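Local coordinates for protein omega transaminase (Pseudomonas sp., PDB 5LHA) that probably transfers amino groups between amines or amino acids and keto acids or other carbonyl compounds, as a fold type I enzyme that uses pyridoxal phosphate, at residues G93-H96 and P97-D101. Residues are numbered along the deposited sequence; the frame is centred on the assembly and turned at random.
Sequences GIAH and PRVFD
Ala95 is the first residue of the strand to meet the helix: its CB lies 3.9 Å from CE1 of Phe100, approaching that ring obliquely, and also touches CG1 of Val99; with Ile94 before it, Ala95 pairs in a parallel ladder with a strand of the second subunit. One residue on, His96 takes the N-cap position and carries most of the contact. With chi1 at 57°, CG sits between the backbone N and the carbonyl carbon, which lays the imidazole against the first turn of the helix. CG1 of Val99 then stands over the middle of one ring face, 3.8 Å from the centroid and 11° off the normal, a CH-pi contact in which the two side chains cross at about a right angle. CB of Arg98 lies at the ring's edge, in its plane, 3.8 Å from ND1, while NE2 makes a weak hydrogen bond to the carbonyl oxygen of Gly333. The carbonyl oxygen of His96 accepts a weak bond from N of Val99 (3.5 Å, 134°) and lies near the edge of the Phe100 ring, 3.3 Å from CD1. Were His96 cut back to an alanine, CG1 of Val99 would probably be left facing a gap and the Gly333 carbonyl would lose this donor. Beyond the ring, Arg98 bends at chi2 and chi3 and grips Asp101 side-on, NE at 3.0 Å and NH2 both meeting OD2 nearly in the guanidinium plane; its NH1 bridges to Glu84. Asp101 OD1 bonds Tyr14 of the second subunit, whose Phe21 meets Phe100 edge-to-face. This is a strand-to-helix junction with a histidine at the N-cap and proline as the first helical residue, built into the subunit interface of a class-III, fold type I aminotransferase.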
loop_
_atom_site.group_PDB
_atom_site.type_symbol
_atom_site.label_atom_id
_atom_site.label_comp_id
_atom_site.label_asym_id
_atom_site.label_seq_id
_atom_site.Cartn_x
_atom_site.Cartn_y
_atom_site.Cartn_z
ATOM N N GLY A 93 -20.857 11.880 24.347
ATOM C CA GLY A 93 -21.783 12.213 25.414
ATOM C C GLY A 93 -22.090 13.682 25.609
ATOM O O GLY A 93 -22.856 14.020 26.518
ATOM N N ILE A 94 -21.540 14.565 24.785
ATOM C CA ILE A 94 -21.718 16.000 24.941
ATOM C C ILE A 94 -22.298 16.554 23.652
ATOM O O ILE A 94 -21.931 16.108 22.563
ATOM C CB ILE A 94 -20.381 16.690 25.286
ATOM C CG1 ILE A 94 -19.842 16.149 26.615
ATOM C CG2 ILE A 94 -20.535 18.219 25.322
ATOM C CD1 ILE A 94 -18.579 16.835 27.117
ATOM N N ALA A 95 -23.223 17.502 23.770
ATOM C CA ALA A 95 -23.719 18.154 22.563
ATOM C C ALA A 95 -24.288 19.522 22.937
ATOM O O ALA A 95 -24.012 20.047 24.020
ATOM C CB ALA A 95 -24.733 17.251 21.839
ATOM N N HIS A 96 -25.084 20.087 22.036
ATOM C CA HIS A 96 -25.655 21.419 22.159
ATOM C C HIS A 96 -26.867 21.479 21.247
ATOM O O HIS A 96 -27.007 20.640 20.352
ATOM C CB HIS A 96 -24.630 22.500 21.770
ATOM C CG HIS A 96 -24.087 22.343 20.383
ATOM N ND1 HIS A 96 -24.767 22.778 19.266
ATOM C CD2 HIS A 96 -22.924 21.820 19.934
ATOM C CE1 HIS A 96 -24.055 22.511 18.187
ATOM N NE2 HIS A 96 -22.929 21.935 18.565
ATOM N N PRO A 97 -27.761 22.454 21.441
ATOM C CA PRO A 97 -29.049 22.393 20.721
ATOM C C PRO A 97 -28.942 22.422 19.202
ATOM O O PRO A 97 -29.660 21.667 18.533
ATOM C CB PRO A 97 -29.809 23.605 21.276
ATOM C CG PRO A 97 -29.274 23.771 22.647
ATOM C CD PRO A 97 -27.804 23.434 22.544
ATOM N N ARG A 98 -28.062 23.263 18.639
ATOM C CA ARG A 98 -28.061 23.499 17.195
ATOM C C ARG A 98 -27.741 22.236 16.403
ATOM O O ARG A 98 -28.222 22.084 15.272
ATOM C CB ARG A 98 -27.059 24.597 16.831
ATOM C CG ARG A 98 -27.430 25.991 17.299
ATOM C CD ARG A 98 -28.737 26.530 16.706
ATOM N NE ARG A 98 -29.920 26.103 17.455
ATOM C CZ ARG A 98 -30.233 26.527 18.674
ATOM N NH1 ARG A 98 -29.449 27.384 19.310
ATOM N NH2 ARG A 98 -31.328 26.080 19.266
ATOM N N VAL A 99 -26.893 21.354 16.942
ATOM C CA VAL A 99 -26.545 20.124 16.230
ATOM C C VAL A 99 -27.722 19.152 16.199
ATOM O O VAL A 99 -27.911 18.422 15.217
ATOM C CB VAL A 99 -25.277 19.494 16.838
ATOM C CG1 VAL A 99 -25.487 19.102 18.267
ATOM C CG2 VAL A 99 -24.877 18.282 16.043
ATOM N N PHE A 100 -28.525 19.112 17.262
ATOM C CA PHE A 100 -29.778 18.371 17.212
ATOM C C PHE A 100 -30.656 18.876 16.079
ATOM O O PHE A 100 -31.158 18.095 15.267
ATOM C CB PHE A 100 -30.528 18.516 18.531
ATOM C CG PHE A 100 -30.023 17.642 19.628
ATOM C CD1 PHE A 100 -29.103 18.130 20.536
ATOM C CD2 PHE A 100 -30.492 16.349 19.776
ATOM C CE1 PHE A 100 -28.645 17.342 21.563
ATOM C CE2 PHE A 100 -30.034 15.550 20.804
ATOM C CZ PHE A 100 -29.112 16.048 21.698
ATOM N N ASP A 101 -30.835 20.199 16.004
ATOM C CA ASP A 101 -31.789 20.778 15.066
ATOM C C ASP A 101 -31.458 20.393 13.631
ATOM O O ASP A 101 -32.329 19.929 12.887
ATOM C CB ASP A 101 -31.806 22.302 15.214
ATOM C CG ASP A 101 -32.208 22.758 16.602
ATOM O OD1 ASP A 101 -32.865 21.983 17.330
ATOM O OD2 ASP A 101 -31.876 23.905 16.966
#